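Local coordinates for protein putative oxidoreductase molybdopterin-binding subunit (Sulfolobus tokodaii, PDB 4ZOH) that probably oxidises an aldehyde or related substrate as the molybdenum-bearing subunit of a hydroxylase of the xanthine oxidase family, holding a pterin cytosine dinucleotide cofactor, at residues T379-N384 with G666-G671; T448-I453 with S484-I489; G490-L495 with A556-K561. One frame throughout, in Å; residues are numbered along the deposited sequence.

Contacts 1 and 2 touch the pterin cytosine dinucleotide; contact 3 lies behind them, the Ser492 side chain about 10 Å from it. The loop 666-671 holds the cytosine and one phosphate oxygen, while the start of helix 486-512 takes oxygens of both phosphates. The centres of contacts 1 and 2 lie about 15 Å apart, and they meet directly where Ser667 OG and Thr488 OG1 stand 2.8 Å from each other, probably hydrogen-bonded. Contact 3 continues along the same helix, its centre about 10 Å from that of contact 2; Phe450 CE1 reaches Gly491 N at 3.4 Å. Contacts 1 and 3 do not touch. Along the chain, contacts 2 and 3 follow one another inside the loop closed by contact 1.

Contact 1: residues T379-N384 with G666-G671; sequences TYDSGN and GSKGIG. With MCN (pterin cytosine dinucleotide), chain D.
Lys668 NZ is the one atom of 666-671 that binds the 379-384 segment, and it makes three hydrogen bonds there. It donates to Asp381 OD1 at 2.9 Å in a salt bridge, arriving from above the carboxylate, 40° out of its plane. The same ammonium reaches Ser382 O at 3.0 Å, again from above the carbonyl plane, with a C=O...donor angle of 120°. Ser382 OG is the third acceptor, 3.0 Å from Lys668 NZ. Counting Thr566 O, to which the ammonium also donates, four oxygens gather round a nitrogen with three N-H groups to share among them, a cage that would be expected to keep the lysine protonated.

The lysine spans the distance because its chain is extended from CG onward, which lets a residue whose CA is 10.2 Å from Ser382 CA still make direct bonds. Asp381 advances to meet it from the opposite direction. A second shell fixes the partners: Thr565 and Thr566 hold the two carboxylate oxygens of Asp381, and Ser382 OG is bonded to Lys660 O.

At its other end the same residue belongs to the cofactor site. Lys668 O accepts the cytosine amino group, N4 of the cofactor, at 3.0 Å. Two residues on, Ile670 N and Gly671 N converge on phosphate oxygen O2A of the cofactor, at 2.8 Å and 2.9 Å, while Ile670 CG2 lies 3.5 Å from C6 of the cytosine. A CB on Gly671 would run into cofactor atom C9', so the close approach there suits a residue without a side chain. The lysine therefore joins the turn after strand 379-380 to the peptide segment that accepts the cytosine amino group and binds one phosphate oxygen, an arrangement belonging to the dinucleotide-binding site of a xanthine oxidase-type molybdopterin subunit.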
loop_
_atom_site.group_PDB
_atom_site.type_symbol
_atom_site.label_atom_id
_atom_site.label_comp_id
_atom_site.label_asym_id
_atom_site.label_seq_id
_atom_site.Cartn_x
_atom_site.Cartn_y
_atom_site.Cartn_z
ATOM N N THR A 379 -46.038 10.700 -4.942
ATOM C CA THR A 379 -46.264 12.064 -4.493
ATOM C C THR A 379 -45.128 13.027 -4.909
ATOM O O THR A 379 -43.975 12.915 -4.457
ATOM C CB THR A 379 -46.479 12.111 -2.985
ATOM O OG1 THR A 379 -47.677 11.371 -2.697
ATOM C CG2 THR A 379 -46.668 13.578 -2.463
ATOM N N TYR A 380 -45.478 13.943 -5.798
ATOM C CA TYR A 380 -44.616 15.014 -6.187
ATOM C C TYR A 380 -44.754 16.040 -5.094
ATOM O O TYR A 380 -45.849 16.599 -4.887
ATOM C CB TYR A 380 -45.090 15.566 -7.490
ATOM C CG TYR A 380 -45.173 14.607 -8.648
ATOM C CD1 TYR A 380 -44.380 13.422 -8.741
ATOM C CD2 TYR A 380 -46.045 14.888 -9.701
ATOM C CE1 TYR A 380 -44.513 12.549 -9.832
ATOM C CE2 TYR A 380 -46.162 14.036 -10.796
ATOM C CZ TYR A 380 -45.387 12.881 -10.864
ATOM O OH TYR A 380 -45.543 12.087 -11.996
ATOM N N ASP A 381 -43.657 16.315 -4.365
ATOM C CA ASP A 381 -43.830 16.951 -3.054
ATOM C C ASP A 381 -43.922 18.458 -2.981
ATOM O O ASP A 381 -44.649 18.993 -2.096
ATOM C CB ASP A 381 -42.757 16.493 -2.066
ATOM C CG ASP A 381 -41.286 16.693 -2.608
ATOM O OD1 ASP A 381 -41.054 16.954 -3.831
ATOM O OD2 ASP A 381 -40.376 16.533 -1.749
ATOM N N SER A 382 -43.147 19.158 -3.815
ATOM C CA SER A 382 -43.050 20.612 -3.659
ATOM C C SER A 382 -42.540 21.204 -4.960
ATOM O O SER A 382 -41.896 20.505 -5.766
ATOM C CB SER A 382 -42.190 21.059 -2.472
ATOM O OG SER A 382 -40.855 20.846 -2.856
ATOM N N GLY A 383 -42.925 22.463 -5.174
ATOM C CA GLY A 383 -42.604 23.215 -6.382
ATOM C C GLY A 383 -43.856 23.644 -7.112
ATOM O O GLY A 383 -44.962 23.583 -6.571
ATOM N N ASN A 384 -43.679 24.006 -8.371
ATOM C CA ASN A 384 -44.747 24.556 -9.160
ATOM C C ASN A 384 -44.402 24.371 -10.572
ATOM O O ASN A 384 -43.664 25.198 -11.128
ATOM C CB ASN A 384 -44.904 26.078 -8.887
ATOM C CG ASN A 384 -46.114 26.703 -9.609
ATOM O OD1 ASN A 384 -46.474 26.373 -10.776
ATOM N ND2 ASN A 384 -46.718 27.642 -8.931
ATOM N N GLY A 666 -32.847 21.153 2.491
ATOM C CA GLY A 666 -33.801 21.688 1.472
ATOM C C GLY A 666 -33.588 21.255 0.021
ATOM O O GLY A 666 -34.381 21.604 -0.896
ATOM N N SER A 667 -32.531 20.467 -0.213
ATOM C CA SER A 667 -32.106 20.096 -1.571
ATOM C C SER A 667 -32.793 18.825 -2.110
ATOM O O SER A 667 -33.184 17.959 -1.351
ATOM C CB SER A 667 -30.578 19.833 -1.533
ATOM O OG SER A 667 -30.282 18.628 -0.809
ATOM N N LYS A 668 -32.892 18.705 -3.426
ATOM C CA LYS A 668 -33.306 17.507 -4.098
ATOM C C LYS A 668 -32.130 17.124 -4.996
ATOM O O LYS A 668 -31.269 17.985 -5.295
ATOM C CB LYS A 668 -34.573 17.759 -4.982
ATOM C CG LYS A 668 -35.654 18.528 -4.198
ATOM C CD LYS A 668 -36.994 18.629 -4.947
ATOM C CE LYS A 668 -38.092 19.324 -4.104
ATOM N NZ LYS A 668 -39.382 19.118 -4.873
ATOM N N GLY A 669 -32.138 15.873 -5.488
ATOM C CA GLY A 669 -31.082 15.411 -6.336
ATOM C C GLY A 669 -31.127 15.850 -7.766
ATOM O O GLY A 669 -32.214 15.903 -8.406
ATOM N N ILE A 670 -29.939 16.098 -8.314
ATOM C CA ILE A 670 -29.794 16.403 -9.718
ATOM C C ILE A 670 -28.867 15.411 -10.443
ATOM O O ILE A 670 -28.700 15.468 -11.703
ATOM C CB ILE A 670 -29.181 17.852 -9.860
ATOM C CG1 ILE A 670 -29.408 18.394 -11.301
ATOM C CG2 ILE A 670 -27.652 17.821 -9.543
ATOM C CD1 ILE A 670 -29.243 19.904 -11.496
ATOM N N GLY A 671 -28.229 14.491 -9.699
ATOM C CA GLY A 671 -27.221 13.581 -10.372
ATOM C C GLY A 671 -27.752 12.930 -11.617
ATOM O O GLY A 671 -26.993 12.701 -12.598
HETATM N N1 MCN D . -25.999 19.409 -5.947
HETATM C C2 MCN D . -26.234 20.641 -5.358
HETATM N N3 MCN D . -27.500 21.044 -5.026
HETATM C C4 MCN D . -28.558 20.186 -5.304
HETATM C C5 MCN D . -28.337 18.944 -5.898
HETATM C C6 MCN D . -27.039 18.533 -6.204
HETATM O O2 MCN D . -25.329 21.437 -5.091
HETATM N N4 MCN D . -29.768 20.588 -4.978
HETATM C "C1'" MCN D . -24.609 19.056 -6.242
HETATM C C2D MCN D . -24.015 18.284 -5.061
HETATM O "O2'" MCN D . -23.344 19.105 -4.154
HETATM C "C3'" MCN D . -22.977 17.420 -5.726
HETATM C C4D MCN D . -23.767 16.951 -6.877
HETATM O O4D MCN D . -24.537 18.152 -7.320
HETATM O "O3'" MCN D . -21.867 18.125 -6.163
HETATM C "C5'" MCN D . -24.514 15.900 -6.077
HETATM O "O5'" MCN D . -25.555 15.445 -6.728
HETATM P PA MCN D . -26.706 14.535 -6.030
HETATM O O1A MCN D . -26.791 14.475 -4.586
HETATM O O2A MCN D . -27.856 15.024 -6.865
HETATM O O3A MCN D . -26.222 13.091 -6.755
HETATM P PB MCN D . -25.089 12.152 -6.092
HETATM O O1B MCN D . -25.789 11.215 -5.121
HETATM O O2B MCN D . -23.916 12.845 -5.551
HETATM O O3B MCN D . -24.633 11.423 -7.357
HETATM C C10 MCN D . -25.228 10.187 -7.839
HETATM C "C9'" MCN D . -25.554 10.291 -9.308
HETATM C "C8'" MCN D . -25.896 9.028 -9.899
HETATM S "S8'" MCN D . -27.182 8.051 -9.205
HETATM C "C7'" MCN D . -25.345 8.594 -11.067
HETATM S "S7'" MCN D . -25.859 7.100 -11.895
HETATM C "C6'" MCN D . -24.384 9.387 -11.809
HETATM C C7 MCN D . -24.444 10.882 -11.348
HETATM O "O9'" MCN D . -24.416 10.875 -9.935
HETATM N "N5'" MCN D . -23.030 8.839 -11.771
HETATM C C4A MCN D . -21.869 9.633 -11.866
HETATM N "N8'" MCN D . -23.250 11.625 -11.856
HETATM C C4B MCN D . -22.017 11.048 -11.939
HETATM N "N1'" MCN D . -20.970 11.864 -12.079
HETATM C "C2'" MCN D . -19.744 11.346 -12.104
HETATM N "N2'" MCN D . -18.731 12.178 -12.222
HETATM N "N3'" MCN D . -19.497 9.934 -12.040
HETATM C "C4'" MCN D . -20.586 9.038 -11.937
HETATM O "O4'" MCN D . -20.380 7.790 -11.896
#

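Contact 2: residues T448-I453 with S484-I489; sequences TAFAQI and SRTVTI. With MCN (pterin cytosine dinucleotide), chain D.
Phe450 and Ala449 of helix 446-458 meet Thr486 and Val487 at the start of helix 486-512. From Phe450 CB the side chain sets off with CG anti to the carbonyl carbon (chi1 -67°), which carries the ring towards the other helix although its first bond does not aim at 484-489; only the ring end closes in. Along one side of the ring, CE1 lies 3.6 Å from Thr486 O and 4.0 Å from Val487 CA; along the other, CE2 is 4.1 Å from Thr486 CG2. At the tip, CZ approaches Thr486 O to 3.3 Å, with that oxygen in the ring plane at its edge, and touches the Thr486 methyl CG2 at 3.6 Å. An alanine at Phe450 is likely to open a gap beside Thr486 and strip the cover from its carbonyl and methyl.

Beside the ring, Ala449 CB packs against Val487 CG2 at 3.7 Å. The opposite side of Thr486 faces the cofactor: its OG1 donates to phosphate oxygen O1B at 2.7 Å, and its backbone N serves the same oxygen. Val487 N donates to O1A of the cofactor at 2.9 Å, nearly straight at 169°. The helix start thus presents backbone N-H groups to the diphosphate. Further out, Phe450 also rests on Leu435 and Thr437 of strand 433-437 and on Val494, placing the contact between two helices and the neighbouring sheet.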
loop_
_atom_site.group_PDB
_atom_site.type_symbol
_atom_site.label_atom_id
_atom_site.label_comp_id
_atom_site.label_asym_id
_atom_site.label_seq_id
_atom_site.Cartn_x
_atom_site.Cartn_y
_atom_site.Cartn_z
ATOM N N THR A 448 -16.983 18.474 -1.415
ATOM C CA THR A 448 -16.941 19.962 -1.402
ATOM C C THR A 448 -18.261 20.477 -0.810
ATOM O O THR A 448 -18.240 21.311 0.070
ATOM C CB THR A 448 -16.761 20.522 -2.817
ATOM O OG1 THR A 448 -15.435 20.225 -3.242
ATOM C CG2 THR A 448 -16.948 22.024 -2.819
ATOM N N ALA A 449 -19.391 19.935 -1.256
ATOM C CA ALA A 449 -20.677 20.335 -0.699
ATOM C C ALA A 449 -20.746 20.045 0.788
ATOM O O ALA A 449 -21.273 20.881 1.604
ATOM C CB ALA A 449 -21.825 19.730 -1.509
ATOM N N PHE A 450 -20.086 18.953 1.207
ATOM C CA PHE A 450 -20.147 18.605 2.627
ATOM C C PHE A 450 -19.337 19.598 3.442
ATOM O O PHE A 450 -19.689 19.971 4.584
ATOM C CB PHE A 450 -19.739 17.130 2.882
ATOM C CG PHE A 450 -20.705 16.136 2.308
ATOM C CD1 PHE A 450 -22.069 16.472 2.103
ATOM C CD2 PHE A 450 -20.297 14.863 1.988
ATOM C CE1 PHE A 450 -22.980 15.541 1.564
ATOM C CE2 PHE A 450 -21.212 13.917 1.483
ATOM C CZ PHE A 450 -22.536 14.256 1.268
ATOM N N ALA A 451 -18.207 19.985 2.873
ATOM C CA ALA A 451 -17.310 20.917 3.531
ATOM C C ALA A 451 -18.037 22.320 3.645
ATOM O O ALA A 451 -18.009 22.914 4.700
ATOM C CB ALA A 451 -16.004 21.019 2.756
ATOM N N GLN A 452 -18.710 22.764 2.594
ATOM C CA GLN A 452 -19.571 24.006 2.618
ATOM C C GLN A 452 -20.647 23.964 3.734
ATOM O O GLN A 452 -20.788 24.931 4.536
ATOM C CB GLN A 452 -20.304 24.185 1.268
ATOM C CG GLN A 452 -19.400 24.317 0.066
ATOM C CD GLN A 452 -20.178 24.265 -1.250
ATOM O OE1 GLN A 452 -20.051 23.305 -2.003
ATOM N NE2 GLN A 452 -20.987 25.337 -1.543
ATOM N N ILE A 453 -21.378 22.844 3.811
ATOM C CA ILE A 453 -22.367 22.608 4.894
ATOM C C ILE A 453 -21.739 22.669 6.295
ATOM O O ILE A 453 -22.207 23.439 7.145
ATOM C CB ILE A 453 -23.187 21.320 4.685
ATOM C CG1 ILE A 453 -24.077 21.468 3.455
ATOM C CG2 ILE A 453 -24.045 20.971 5.898
ATOM C CD1 ILE A 453 -24.588 20.106 2.919
ATOM N N SER A 484 -29.291 9.786 -6.645
ATOM C CA SER A 484 -29.147 11.227 -6.485
ATOM C C SER A 484 -29.526 11.618 -5.067
ATOM O O SER A 484 -30.329 12.534 -4.819
ATOM C CB SER A 484 -29.969 11.926 -7.543
ATOM O OG SER A 484 -29.609 11.454 -8.860
ATOM N N ARG A 485 -28.903 10.912 -4.136
ATOM C CA ARG A 485 -29.232 10.994 -2.727
ATOM C C ARG A 485 -28.130 11.634 -1.932
ATOM O O ARG A 485 -28.334 12.012 -0.788
ATOM C CB ARG A 485 -29.507 9.545 -2.160
ATOM C CG ARG A 485 -28.226 8.691 -1.958
ATOM C CD ARG A 485 -28.536 7.183 -1.694
ATOM N NE ARG A 485 -29.223 6.998 -0.417
ATOM C CZ ARG A 485 -28.625 7.078 0.784
ATOM N NH1 ARG A 485 -27.308 7.280 0.837
ATOM N NH2 ARG A 485 -29.326 6.941 1.930
ATOM N N THR A 486 -26.949 11.777 -2.508
ATOM C CA THR A 486 -25.790 12.058 -1.644
ATOM C C THR A 486 -25.795 13.434 -1.003
ATOM O O THR A 486 -25.636 13.545 0.244
ATOM C CB THR A 486 -24.487 11.834 -2.382
ATOM O OG1 THR A 486 -24.488 10.503 -2.892
ATOM C CG2 THR A 486 -23.342 12.046 -1.480
ATOM N N VAL A 487 -26.001 14.489 -1.796
ATOM C CA VAL A 487 -25.942 15.811 -1.133
ATOM C C VAL A 487 -27.165 15.978 -0.180
ATOM O O VAL A 487 -27.074 16.589 0.886
ATOM C CB VAL A 487 -25.778 17.007 -2.126
ATOM C CG1 VAL A 487 -27.115 17.352 -2.776
ATOM C CG2 VAL A 487 -25.179 18.219 -1.364
ATOM N N THR A 488 -28.289 15.378 -0.547
ATOM C CA THR A 488 -29.512 15.559 0.244
ATOM C C THR A 488 -29.508 14.732 1.532
ATOM O O THR A 488 -29.634 15.284 2.630
ATOM C CB THR A 488 -30.719 15.216 -0.632
ATOM O OG1 THR A 488 -30.656 16.055 -1.756
ATOM C CG2 THR A 488 -32.074 15.520 0.082
ATOM N N ILE A 489 -29.446 13.401 1.380
ATOM C CA ILE A 489 -29.464 12.501 2.555
ATOM C C ILE A 489 -28.121 12.502 3.302
ATOM O O ILE A 489 -28.035 12.613 4.580
ATOM C CB ILE A 489 -29.845 11.065 2.127
ATOM C CG1 ILE A 489 -31.149 11.048 1.299
ATOM C CG2 ILE A 489 -30.019 10.204 3.379
ATOM C CD1 ILE A 489 -32.336 11.851 1.880
HETATM N N1 MCN D . -25.999 19.409 -5.947
HETATM C C2 MCN D . -26.234 20.641 -5.358
HETATM N N3 MCN D . -27.500 21.044 -5.026
HETATM C C4 MCN D . -28.558 20.186 -5.304
HETATM C C5 MCN D . -28.337 18.944 -5.898
HETATM C C6 MCN D . -27.039 18.533 -6.204
HETATM O O2 MCN D . -25.329 21.437 -5.091
HETATM N N4 MCN D . -29.768 20.588 -4.978
HETATM C "C1'" MCN D . -24.609 19.056 -6.242
HETATM C C2D MCN D . -24.015 18.284 -5.061
HETATM O "O2'" MCN D . -23.344 19.105 -4.154
HETATM C "C3'" MCN D . -22.977 17.420 -5.726
HETATM C C4D MCN D . -23.767 16.951 -6.877
HETATM O O4D MCN D . -24.537 18.152 -7.320
HETATM O "O3'" MCN D . -21.867 18.125 -6.163
HETATM C "C5'" MCN D . -24.514 15.900 -6.077
HETATM O "O5'" MCN D . -25.555 15.445 -6.728
HETATM P PA MCN D . -26.706 14.535 -6.030
HETATM O O1A MCN D . -26.791 14.475 -4.586
HETATM O O2A MCN D . -27.856 15.024 -6.865
HETATM O O3A MCN D . -26.222 13.091 -6.755
HETATM P PB MCN D . -25.089 12.152 -6.092
HETATM O O1B MCN D . -25.789 11.215 -5.121
HETATM O O2B MCN D . -23.916 12.845 -5.551
HETATM O O3B MCN D . -24.633 11.423 -7.357
HETATM C C10 MCN D . -25.228 10.187 -7.839
HETATM C "C9'" MCN D . -25.554 10.291 -9.308
HETATM C "C8'" MCN D . -25.896 9.028 -9.899
HETATM S "S8'" MCN D . -27.182 8.051 -9.205
HETATM C "C7'" MCN D . -25.345 8.594 -11.067
HETATM S "S7'" MCN D . -25.859 7.100 -11.895
HETATM C "C6'" MCN D . -24.384 9.387 -11.809
HETATM C C7 MCN D . -24.444 10.882 -11.348
HETATM O "O9'" MCN D . -24.416 10.875 -9.935
HETATM N "N5'" MCN D . -23.030 8.839 -11.771
HETATM C C4A MCN D . -21.869 9.633 -11.866
HETATM N "N8'" MCN D . -23.250 11.625 -11.856
HETATM C C4B MCN D . -22.017 11.048 -11.939
HETATM N "N1'" MCN D . -20.970 11.864 -12.079
HETATM C "C2'" MCN D . -19.744 11.346 -12.104
HETATM N "N2'" MCN D . -18.731 12.178 -12.222
HETATM N "N3'" MCN D . -19.497 9.934 -12.040
HETATM C "C4'" MCN D . -20.586 9.038 -11.937
HETATM O "O4'" MCN D . -20.380 7.790 -11.896
#

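Contact 3: residues G490-L495 with A556-K561; sequences GGSAVL and AIYNVK
Ser492 lays its CB over the Tyr558 ring in a CH-pi contact: the carbon stands 3.6 Å from the ring centroid, 12° off the normal, so it sits almost over the middle of the face. Two torsions of the tyrosine account for this. With CG anti to the backbone N (chi1 178°) the ring projects from the strand alongside the helix, and chi2 turns its face to Ser492.

The serine is oriented so that CB, rather than its hydroxyl, meets the ring. Its OG stands beside the backbone N and is bonded back to Thr488 O, one turn earlier in the same helix. At the far end of the ring, Tyr558 OH has its own partner in His663 ND1, a bond that would restrain the ring's swing, and Pro664 also touches the tyrosine.

Nearer the backbones, Ala493 and Ala556 are small, consistent with the close approach. Ala493 CB meets Tyr558 CB at 3.9 Å, while Ala556 CB rests at the same distance from Ala493 O. Ala493 and Tyr558 have their CA atoms only 4.9 Å apart, closer than the 7.3 Å separating the axes of the two short elements.

The N-to-C directions of helix 490-495 and strand 556-559 differ by 136°, nearer antiparallel than parallel. Within this chain the strand is outermost in its sheet, paired through its backbone with Glu421 and Ala423; Ile557, pointing away from the helix, packs on Glu550 of the second subunit. A helix thus packs on one face of a mostly antiparallel sheet in the molybdopterin cofactor-binding region.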
loop_
_atom_site.group_PDB
_atom_site.type_symbol
_atom_site.label_atom_id
_atom_site.label_comp_id
_atom_site.label_asym_id
_atom_site.label_seq_id
_atom_site.Cartn_x
_atom_site.Cartn_y
_atom_site.Cartn_z
ATOM N N GLY A 490 -27.036 12.370 2.530
ATOM C CA GLY A 490 -25.725 12.404 3.150
ATOM C C GLY A 490 -25.463 13.808 3.701
ATOM O O GLY A 490 -24.845 13.963 4.755
ATOM N N GLY A 491 -25.930 14.853 3.011
ATOM C CA GLY A 491 -25.669 16.238 3.544
ATOM C C GLY A 491 -26.494 16.509 4.807
ATOM O O GLY A 491 -26.037 17.192 5.759
ATOM N N SER A 492 -27.702 15.943 4.853
ATOM C CA SER A 492 -28.486 16.112 6.094
ATOM C C SER A 492 -27.801 15.424 7.257
ATOM O O SER A 492 -27.727 16.010 8.380
ATOM C CB SER A 492 -29.904 15.609 5.885
ATOM O OG SER A 492 -30.562 16.434 4.930
ATOM N N ALA A 493 -27.224 14.224 7.002
ATOM C CA ALA A 493 -26.429 13.598 8.097
ATOM C C ALA A 493 -25.235 14.523 8.517
ATOM O O ALA A 493 -24.910 14.683 9.719
ATOM C CB ALA A 493 -25.990 12.162 7.715
ATOM N N VAL A 494 -24.595 15.146 7.522
ATOM C CA VAL A 494 -23.468 16.088 7.788
ATOM C C VAL A 494 -23.950 17.292 8.671
ATOM O O VAL A 494 -23.306 17.702 9.643
ATOM C CB VAL A 494 -22.792 16.510 6.436
ATOM C CG1 VAL A 494 -21.934 17.793 6.566
ATOM C CG2 VAL A 494 -21.955 15.349 5.822
ATOM N N LEU A 495 -25.133 17.805 8.346
ATOM C CA LEU A 495 -25.715 18.937 9.055
ATOM C C LEU A 495 -25.995 18.559 10.534
ATOM O O LEU A 495 -25.576 19.277 11.461
ATOM C CB LEU A 495 -26.975 19.318 8.269
ATOM C CG LEU A 495 -27.556 20.689 8.101
ATOM C CD1 LEU A 495 -26.545 21.799 8.136
ATOM C CD2 LEU A 495 -28.311 20.677 6.774
ATOM N N ALA A 556 -23.719 10.982 13.515
ATOM C CA ALA A 556 -25.162 11.200 13.393
ATOM C C ALA A 556 -25.663 10.260 12.324
ATOM O O ALA A 556 -24.982 9.975 11.374
ATOM C CB ALA A 556 -25.462 12.634 13.008
ATOM N N ILE A 557 -26.861 9.755 12.491
ATOM C CA ILE A 557 -27.420 8.911 11.468
ATOM C C ILE A 557 -28.679 9.695 11.182
ATOM O O ILE A 557 -29.451 9.998 12.124
ATOM C CB ILE A 557 -27.739 7.485 11.978
ATOM C CG1 ILE A 557 -26.458 6.704 12.338
ATOM C CG2 ILE A 557 -28.624 6.741 10.974
ATOM C CD1 ILE A 557 -26.700 5.374 13.086
ATOM N N TYR A 558 -28.867 10.029 9.914
ATOM C CA TYR A 558 -30.090 10.659 9.451
ATOM C C TYR A 558 -30.996 9.591 8.839
ATOM O O TYR A 558 -30.743 9.101 7.752
ATOM C CB TYR A 558 -29.756 11.812 8.444
ATOM C CG TYR A 558 -30.990 12.502 7.877
ATOM C CD1 TYR A 558 -31.824 13.317 8.709
ATOM C CD2 TYR A 558 -31.343 12.346 6.535
ATOM C CE1 TYR A 558 -32.964 13.950 8.189
ATOM C CE2 TYR A 558 -32.501 12.965 6.024
ATOM C CZ TYR A 558 -33.290 13.767 6.864
ATOM O OH TYR A 558 -34.383 14.377 6.376
ATOM N N ASN A 559 -32.004 9.167 9.594
ATOM C CA ASN A 559 -32.976 8.166 9.120
ATOM C C ASN A 559 -33.931 8.886 8.158
ATOM O O ASN A 559 -34.296 9.995 8.393
ATOM C CB ASN A 559 -33.700 7.470 10.293
ATOM C CG ASN A 559 -34.217 8.469 11.334
ATOM O OD1 ASN A 559 -33.491 9.387 11.756
ATOM N ND2 ASN A 559 -35.478 8.294 11.771
ATOM N N VAL A 560 -34.247 8.296 7.032
ATOM C CA VAL A 560 -35.090 9.008 6.039
ATOM C C VAL A 560 -36.571 8.616 6.263
ATOM O O VAL A 560 -36.981 7.523 5.892
ATOM C CB VAL A 560 -34.640 8.703 4.601
ATOM C CG1 VAL A 560 -35.607 9.302 3.544
ATOM C CG2 VAL A 560 -33.182 9.172 4.379
ATOM N N LYS A 561 -37.344 9.526 6.860
ATOM C CA LYS A 561 -38.769 9.306 7.088
ATOM C C LYS A 561 -39.657 9.721 5.909
ATOM O O LYS A 561 -40.718 9.175 5.742
ATOM C CB LYS A 561 -39.207 9.966 8.401
ATOM C CG LYS A 561 -38.722 9.188 9.602
ATOM C CD LYS A 561 -38.391 10.098 10.776
ATOM C CE LYS A 561 -38.907 9.526 12.099
ATOM N NZ LYS A 561 -38.820 10.567 13.162
#